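Local coordinates for SnoaL-like domain-containing protein (Catenulispora acidiphila, PDB 4H3U) that is of unknown function, adopts a ketosteroid isomerase-like (SnoaL-like) fold, and may take part in trimethylamine metabolism, at residues A[32-37]-A[132-137]; A[54-59]-A[72-77]. All blocks are in the same frame, centred on the assembly; numbering follows the deposited sequence. Where two conformers were deposited one is given.

Contact 1: A[32-37]-A[132-137]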
ATOM      1  N   THR A  32       8.238   9.563 -13.381  1.00  7.91           N
ATOM      2  CA  THR A  32       7.577   9.833 -14.657  1.00  8.81           C
ATOM      3  C   THR A  32       7.849   8.680 -15.637  1.00  8.52           C
ATOM      4  O   THR A  32       6.935   8.256 -16.349  1.00  9.04           O
ATOM      5  CB  THR A  32       8.065  11.187 -15.194  1.00  9.72           C
ATOM      6  OG1 THR A  32       7.789  12.164 -14.199  1.00 11.46           O
ATOM      7  CG2 THR A  32       7.431  11.536 -16.507  1.00 10.88           C
ATOM      8  N   ALA A  33       9.076   8.160 -15.660  1.00  7.82           N
ATOM      9  CA  ALA A  33       9.441   7.076 -16.548  1.00  9.26           C
ATOM     10  C   ALA A  33       8.687   5.794 -16.200  1.00  8.51           C
ATOM     11  O   ALA A  33       8.229   5.058 -17.063  1.00  8.83           O
ATOM     12  CB  ALA A  33      10.930   6.816 -16.547  1.00  9.42           C
ATOM     13  N   TRP A  34       8.568   5.516 -14.908  1.00  8.15           N
ATOM     14  CA  TRP A  34       7.842   4.331 -14.415  1.00  8.11           C
ATOM     15  C   TRP A  34       6.363   4.396 -14.828  1.00  7.79           C
ATOM     16  O   TRP A  34       5.811   3.414 -15.324  1.00  7.93           O
ATOM     17  CB  TRP A  34       8.058   4.251 -12.905  1.00  8.32           C
ATOM     18  CG  TRP A  34       7.212   3.259 -12.159  1.00  7.82           C
ATOM     19  CD1 TRP A  34       7.541   1.964 -11.831  1.00  8.19           C
ATOM     20  CD2 TRP A  34       5.929   3.508 -11.543  1.00  7.61           C
ATOM     21  NE1 TRP A  34       6.524   1.395 -11.101  1.00  8.77           N
ATOM     22  CE2 TRP A  34       5.557   2.333 -10.869  1.00  8.05           C
ATOM     23  CE3 TRP A  34       5.109   4.623 -11.436  1.00  8.24           C
ATOM     24  CZ2 TRP A  34       4.396   2.249 -10.134  1.00  8.97           C
ATOM     25  CZ3 TRP A  34       3.957   4.539 -10.690  1.00  9.24           C
ATOM     26  CH2 TRP A  34       3.609   3.357 -10.053  1.00  9.84           C
ATOM     27  N   ALA A  35       5.751   5.561 -14.629  1.00  7.52           N
ATOM     28  CA  ALA A  35       4.344   5.723 -15.022  1.00  8.29           C
ATOM     29  C   ALA A  35       4.144   5.592 -16.524  1.00  8.46           C
ATOM     30  O   ALA A  35       3.173   4.955 -16.975  1.00  8.91           O
ATOM     31  CB  ALA A  35       3.770   7.023 -14.520  1.00  9.65           C
ATOM     32  N   ALA A  36       5.072   6.158 -17.300  1.00  8.85           N
ATOM     33  CA  ALA A  36       4.978   6.088 -18.749  1.00  8.58           C
ATOM     34  C   ALA A  36       5.157   4.630 -19.215  1.00  7.81           C
ATOM     35  O   ALA A  36       4.507   4.189 -20.173  1.00  9.16           O
ATOM     36  CB  ALA A  36       5.994   6.996 -19.406  1.00  9.76           C
ATOM     37  N   ALA A  37       6.027   3.881 -18.553  1.00  8.00           N
ATOM     38  CA  ALA A  37       6.255   2.479 -18.893  1.00  7.60           C
ATOM     39  C   ALA A  37       4.995   1.657 -18.602  1.00  7.66           C
ATOM     40  O   ALA A  37       4.536   0.861 -19.414  1.00  8.50           O
ATOM     41  CB  ALA A  37       7.455   1.945 -18.133  1.00  8.76           C
ATOM     42  N   THR A 132      16.288  -0.559  -7.770  1.00  7.90           N
ATOM     43  CA  THR A 132      16.687  -1.809  -7.174  1.00  8.00           C
ATOM     44  C   THR A 132      15.519  -2.579  -6.565  1.00  8.38           C
ATOM     45  O   THR A 132      15.578  -3.798  -6.460  1.00  8.59           O
ATOM     46  CB  THR A 132      17.818  -1.630  -6.141  1.00 10.48           C
ATOM     47  OG1 THR A 132      17.345  -0.858  -5.047  1.00 11.59           O
ATOM     48  CG2 THR A 132      18.992  -0.920  -6.775  1.00 12.70           C
ATOM     49  N   SER A 133      14.483  -1.861  -6.141  0.50  7.68           N
ATOM     50  CA  SER A 133      13.285  -2.470  -5.562  0.50  7.70           C
ATOM     51  C   SER A 133      12.046  -1.638  -5.889  0.50  6.94           C
ATOM     52  O   SER A 133      12.076  -0.425  -5.820  0.50  7.69           O
ATOM     53  CB  SER A 133      13.428  -2.562  -4.019  0.50  8.69           C
ATOM     54  OG  SER A 133      12.223  -2.943  -3.391  0.50  8.56           O
ATOM     55  N   ASP A 134      10.973  -2.337  -6.274  1.00  7.51           N
ATOM     56  CA  ASP A 134       9.658  -1.724  -6.421  1.00  7.42           C
ATOM     57  C   ASP A 134       8.679  -2.604  -5.618  1.00  7.25           C
ATOM     58  O   ASP A 134       8.663  -3.832  -5.794  1.00  7.96           O
ATOM     59  CB  ASP A 134       9.249  -1.710  -7.903  1.00  7.27           C
ATOM     60  CG  ASP A 134       7.887  -1.097  -8.195  1.00  7.60           C
ATOM     61  OD1 ASP A 134       6.922  -1.537  -7.489  1.00  8.11           O
ATOM     62  OD2 ASP A 134       7.771  -0.320  -9.135  1.00  8.66           O
ATOM     63  N   GLN A 135       7.894  -1.991  -4.754  1.00  6.74           N
ATOM     64  CA  GLN A 135       6.741  -2.622  -4.097  1.00  6.96           C
ATOM     65  C   GLN A 135       5.502  -1.801  -4.452  1.00  7.32           C
ATOM     66  O   GLN A 135       5.463  -0.606  -4.213  1.00  8.03           O
ATOM     67  CB  GLN A 135       6.902  -2.587  -2.606  1.00  7.97           C
ATOM     68  CG  GLN A 135       8.082  -3.356  -2.080  1.00  9.27           C
ATOM     69  CD  GLN A 135       8.159  -3.198  -0.590  1.00 10.13           C
ATOM     70  OE1 GLN A 135       7.238  -3.634   0.130  1.00 12.16           O
ATOM     71  NE2 GLN A 135       9.157  -2.483  -0.117  1.00 12.37           N
ATOM     72  N   ASP A 136       4.449  -2.501  -4.928  1.00  7.01           N
ATOM     73  CA  ASP A 136       3.158  -1.892  -5.236  1.00  7.07           C
ATOM     74  C   ASP A 136       2.102  -2.383  -4.247  1.00  7.40           C
ATOM     75  O   ASP A 136       2.003  -3.588  -4.008  1.00  7.91           O
ATOM     76  CB  ASP A 136       2.648  -2.207  -6.638  1.00  7.40           C
ATOM     77  CG  ASP A 136       3.519  -1.726  -7.768  1.00  8.32           C
ATOM     78  OD1 ASP A 136       4.395  -0.844  -7.546  1.00  8.14           O
ATOM     79  OD2 ASP A 136       3.280  -2.189  -8.914  1.00  8.66           O
ATOM     80  N   TYR A 137       1.341  -1.455  -3.682  1.00  7.43           N
ATOM     81  CA  TYR A 137       0.206  -1.714  -2.774  1.00  7.56           C
ATOM     82  C   TYR A 137      -1.032  -0.999  -3.283  1.00  7.68           C
ATOM     83  O   TYR A 137      -0.987   0.158  -3.633  1.00  8.74           O
ATOM     84  CB  TYR A 137       0.515  -1.178  -1.372  1.00  8.87           C
ATOM     85  CG  TYR A 137       1.669  -1.735  -0.643  1.00  8.36           C
ATOM     86  CD1 TYR A 137       1.475  -2.709   0.372  1.00  9.59           C
ATOM     87  CD2 TYR A 137       2.990  -1.330  -0.888  1.00  9.37           C
ATOM     88  CE1 TYR A 137       2.538  -3.178   1.118  1.00 10.57           C
ATOM     89  CE2 TYR A 137       4.040  -1.821  -0.150  1.00  9.05           C
ATOM     90  CZ  TYR A 137       3.812  -2.788   0.842  1.00 10.16           C
ATOM     91  OH  TYR A 137       4.852  -3.310   1.592  1.00 13.09           O
TER
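Inside the cone of this ketosteroid isomerase-like fold, Trp34 of helix 29-39 reaches across to Asp134 and Asp136, two acids on the concave side of strand 130-138. The backbones stay well apart, 10.2 Å between the CA atoms of Trp34 and Asp134, and the indole bridges the distance. With its CG anti to the backbone N (chi1 170°), Trp34 extends away from its helix toward the strand. Its NE1 gives a weak, strongly bent hydrogen bond to OD2 of Asp134, 2.9 Å long with an N-H...O angle of 123°. The same carboxylate oxygen lies 3.5 Å from CD1 of the indole, and the carboxylate and ring planes are inclined by 33°. Asp136 approaches differently: its OD1 lies at the edge of the benzo ring, near the ring plane and 4.0 Å from CZ2 of Trp34, with its carboxylate turned steeply to the indole.

The two acids are alternate residues on one face of the strand, which brings Asp134 OD1 and Asp136 OD1 to 2.6 Å from each other. Asp136 has further partners, Tyr56 at OD2 and Thr122 at OD1, which fix its carboxylate beside the tryptophan. Around this buried polar cluster the indole meets Val87 and Ile89 of strand 82-95 and Leu46 of helix 43-47, while Trp38 packs edge-to-face with it, and strand 130-138 runs between strands 54-58 and 116-127.

Contact 2: A[54-59]-A[72-77]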
ATOM      1  N   GLY A  54      17.325  -6.431  -9.603  1.00  9.43           N
ATOM      2  CA  GLY A  54      16.218  -5.673  -9.072  1.00  8.65           C
ATOM      3  C   GLY A  54      14.990  -6.541  -8.835  1.00  7.98           C
ATOM      4  O   GLY A  54      14.745  -7.490  -9.564  1.00  9.52           O
ATOM      5  N   THR A  55      14.209  -6.167  -7.841  1.00  8.15           N
ATOM      6  CA  THR A  55      12.993  -6.893  -7.500  1.00  8.39           C
ATOM      7  C   THR A  55      11.738  -6.041  -7.681  1.00  7.85           C
ATOM      8  O   THR A  55      11.758  -4.818  -7.539  1.00  8.63           O
ATOM      9  CB  THR A  55      13.052  -7.404  -6.044  1.00 10.58           C
ATOM     10  OG1 THR A  55      13.179  -6.306  -5.148  1.00 11.11           O
ATOM     11  CG2 THR A  55      14.223  -8.352  -5.870  1.00 11.94           C
ATOM     12  N   TYR A  56      10.640  -6.739  -7.982  1.00  8.43           N
ATOM     13  CA  TYR A  56       9.357  -6.118  -8.148  1.00  7.30           C
ATOM     14  C   TYR A  56       8.353  -7.002  -7.395  1.00  8.05           C
ATOM     15  O   TYR A  56       8.242  -8.200  -7.672  1.00  9.02           O
ATOM     16  CB  TYR A  56       8.970  -6.043  -9.662  1.00  8.50           C
ATOM     17  CG  TYR A  56       7.908  -5.015  -9.996  1.00  7.90           C
ATOM     18  CD1 TYR A  56       8.222  -3.893 -10.755  1.00  8.75           C
ATOM     19  CD2 TYR A  56       6.594  -5.130  -9.523  1.00  8.24           C
ATOM     20  CE1 TYR A  56       7.317  -2.915 -10.989  1.00  8.31           C
ATOM     21  CE2 TYR A  56       5.696  -4.111  -9.726  1.00  8.48           C
ATOM     22  CZ  TYR A  56       6.073  -2.986 -10.464  1.00  8.04           C
ATOM     23  OH  TYR A  56       5.212  -1.917 -10.630  1.00  8.53           O
ATOM     24  N   VAL A  57       7.611  -6.432  -6.455  1.00  7.59           N
ATOM     25  CA  VAL A  57       6.588  -7.137  -5.703  1.00  8.43           C
ATOM     26  C   VAL A  57       5.272  -6.378  -5.817  1.00  8.07           C
ATOM     27  O   VAL A  57       5.197  -5.231  -5.441  1.00  8.76           O
ATOM     28  CB  VAL A  57       6.979  -7.280  -4.215  1.00  9.70           C
ATOM     29  CG1 VAL A  57       5.861  -8.010  -3.479  1.00 10.92           C
ATOM     30  CG2 VAL A  57       8.297  -8.024  -4.084  1.00 11.05           C
ATOM     31  N   ASP A  58       4.223  -7.086  -6.261  1.00  7.95           N
ATOM     32  CA  ASP A  58       2.852  -6.587  -6.225  1.00  7.88           C
ATOM     33  C   ASP A  58       2.189  -7.276  -5.051  1.00  7.78           C
ATOM     34  O   ASP A  58       1.951  -8.484  -5.087  1.00  9.05           O
ATOM     35  CB  ASP A  58       2.125  -6.838  -7.539  1.00  9.19           C
ATOM     36  CG  ASP A  58       0.714  -6.337  -7.541  1.00  9.15           C
ATOM     37  OD1 ASP A  58       0.004  -6.505  -6.515  1.00 10.68           O
ATOM     38  OD2 ASP A  58       0.275  -5.797  -8.596  1.00 10.47           O
ATOM     39  N   HIS A  59       1.946  -6.516  -3.980  1.00  7.71           N
ATOM     40  CA  HIS A  59       1.374  -7.093  -2.780  1.00  8.45           C
ATOM     41  C   HIS A  59      -0.116  -7.400  -2.907  1.00  8.25           C
ATOM     42  O   HIS A  59      -0.611  -8.239  -2.148  1.00  9.77           O
ATOM     43  CB  HIS A  59       1.651  -6.165  -1.577  1.00  9.30           C
ATOM     44  CG  HIS A  59       3.077  -6.122  -1.153  1.00  8.60           C
ATOM     45  ND1 HIS A  59       3.679  -7.088  -0.379  1.00 10.90           N
ATOM     46  CD2 HIS A  59       4.018  -5.169  -1.364  1.00 10.28           C
ATOM     47  CE1 HIS A  59       4.935  -6.734  -0.153  1.00 10.40           C
ATOM     48  NE2 HIS A  59       5.166  -5.560  -0.729  1.00 10.69           N
ATOM     49  N   SER A  72       9.848  -7.025 -17.065  1.00  7.65           N
ATOM     50  CA  SER A  72       9.178  -6.728 -18.315  1.00  7.78           C
ATOM     51  C   SER A  72       8.032  -7.750 -18.529  1.00  7.53           C
ATOM     52  O   SER A  72       6.936  -7.384 -18.975  1.00  7.95           O
ATOM     53  CB  SER A  72      10.179  -6.811 -19.427  1.00  8.69           C
ATOM     54  OG  SER A  72      11.122  -5.781 -19.331  1.00 12.35           O
ATOM     55  N   GLY A  73       8.262  -9.018 -18.189  1.00  7.68           N
ATOM     56  CA  GLY A  73       7.234 -10.039 -18.269  1.00  7.26           C
ATOM     57  C   GLY A  73       6.023  -9.759 -17.419  1.00  7.33           C
ATOM     58  O   GLY A  73       4.909 -10.173 -17.796  1.00  9.68           O
ATOM     59  N   TRP A  74       6.160  -9.057 -16.295  1.00  8.46           N
ATOM     60  CA  TRP A  74       5.028  -8.675 -15.455  1.00  8.65           C
ATOM     61  C   TRP A  74       4.174  -7.607 -16.142  1.00  8.02           C
ATOM     62  O   TRP A  74       2.949  -7.680 -16.077  1.00  9.05           O
ATOM     63  CB  TRP A  74       5.536  -8.225 -14.071  1.00  9.13           C
ATOM     64  CG  TRP A  74       4.469  -7.706 -13.141  1.00  8.33           C
ATOM     65  CD1 TRP A  74       4.423  -6.469 -12.583  1.00  9.04           C
ATOM     66  CD2 TRP A  74       3.325  -8.420 -12.634  1.00  9.08           C
ATOM     67  NE1 TRP A  74       3.334  -6.358 -11.763  1.00  9.42           N
ATOM     68  CE2 TRP A  74       2.618  -7.530 -11.811  1.00  9.40           C
ATOM     69  CE3 TRP A  74       2.789  -9.701 -12.852  1.00 10.61           C
ATOM     70  CZ2 TRP A  74       1.462  -7.906 -11.129  1.00 11.13           C
ATOM     71  CZ3 TRP A  74       1.651 -10.060 -12.194  1.00 12.25           C
ATOM     72  CH2 TRP A  74       0.976  -9.179 -11.360  1.00 13.01           C
ATOM     73  N   LYS A  75       4.785  -6.653 -16.828  1.00  8.50           N
ATOM     74  CA  LYS A  75       4.015  -5.711 -17.642  1.00  8.47           C
ATOM     75  C   LYS A  75       3.284  -6.479 -18.734  1.00  8.09           C
ATOM     76  O   LYS A  75       2.090  -6.224 -18.976  1.00  8.70           O
ATOM     77  CB  LYS A  75       4.937  -4.631 -18.186  1.00  8.61           C
ATOM     78  CG  LYS A  75       4.318  -3.737 -19.297  1.00  9.30           C
ATOM     79  CD  LYS A  75       3.066  -3.001 -18.927  1.00  9.67           C
ATOM     80  CE  LYS A  75       2.701  -2.025 -20.081  1.00  9.50           C
ATOM     81  NZ  LYS A  75       1.322  -1.515 -19.946  1.00 10.51           N
ATOM     82  N   ALA A  76       3.948  -7.409 -19.418  1.00  8.01           N
ATOM     83  CA  ALA A  76       3.292  -8.190 -20.446  1.00  9.25           C
ATOM     84  C   ALA A  76       2.101  -9.000 -19.899  1.00  9.87           C
ATOM     85  O   ALA A  76       1.030  -9.030 -20.510  1.00 10.16           O
ATOM     86  CB  ALA A  76       4.279  -9.101 -21.164  1.00 10.27           C
ATOM     87  N   ARG A  77       2.274  -9.642 -18.760  1.00  9.99           N
ATOM     88  CA  ARG A  77       1.236 -10.440 -18.137  1.00 10.36           C
ATOM     89  C   ARG A  77       0.057  -9.592 -17.705  1.00 10.22           C
ATOM     90  O   ARG A  77      -1.107  -9.986 -17.831  1.00 11.97           O
ATOM     91  CB  ARG A  77       1.808 -11.215 -16.962  1.00 13.07           C
ATOM     92  CG  ARG A  77       2.767 -12.352 -17.322  1.00 16.78           C
ATOM     93  CD  ARG A  77       3.715 -12.749 -16.157  1.00 18.82           C
ATOM     94  NE  ARG A  77       3.016 -13.121 -14.929  1.00 22.59           N
ATOM     95  CZ  ARG A  77       3.594 -13.213 -13.728  1.00 21.09           C
ATOM     96  NH1 ARG A  77       4.879 -12.869 -13.567  1.00 29.98           N
ATOM     97  NH2 ARG A  77       2.869 -13.593 -12.666  1.00 32.80           N
TER
HETATM   98  O   HOH W   1       1.937  -4.303 -10.186  1.00 13.23           O
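Trp74 of helix 68-81 lies against Tyr56 and Asp58, alternate residues whose side chains leave strand 54-58 on the same side. Both pack tightly on the indole. CD1 of Trp74 sits over one face of the Tyr56 ring, offset toward its rim, and NE1 of Trp74 comes within 3.8 Å of CE2 of Tyr56. The rings meet obliquely, with planes at 49° and the tyrosine centroid 5.2 Å from that of the five-membered ring. OD2 of Asp58 approaches CZ2 of Trp74 to 3.5 Å near the ring plane, its carboxylate almost perpendicular to the indole, and CB of Asp58 lies 3.8 Å from the same CZ2. Trp74 gets there because its CG is anti to the backbone N (chi1 176°), which carries the indole out from the helix toward the strand.

The looser part is the NE1 corner, where a water lying in the indole plane links the two segments. It accepts from NE1 of Trp74 at 2.9 Å and donates to OD2 of Asp58 at 2.7 Å. Within helix 68-81, one face of the guanidinium of the exposed Arg77 lies over CE3 of Trp74.

A leucine in place of Trp74 would probably leave the water without its indole donor and open a gap where the indole lay against Tyr56. Tyr56 OH, engaged by Asp136, also bonds to Trp38 NE1. OD2 of Asp58 is held by the water and Tyr138 OH, and its OD1 by Ile61 N; these polar partners fix the orientation of a buried carboxylate beside apolar ring packing.

Overall arrangement
Both contacts are buried, and each sets a helix-borne tryptophan against acids on the same mixed sheet, where strands 54-58 and 130-138 are neighbours. Contact 1 lies nearer the centre of the chain and is the more polar: a direct though weak indole-carboxylate bond beside two closely spaced acids. Contact 2 buries more surface, relies on ring packing, and joins its indole to an acid through water. The two meet at Tyr56, whose OH lies 2.6 Å from OD2 of Asp136, while the strand backbones are linked from Asp136 N to Val57 O at 2.9 Å. Helices 29-39 and 68-81 thus pack against neighbouring strands of the sheet.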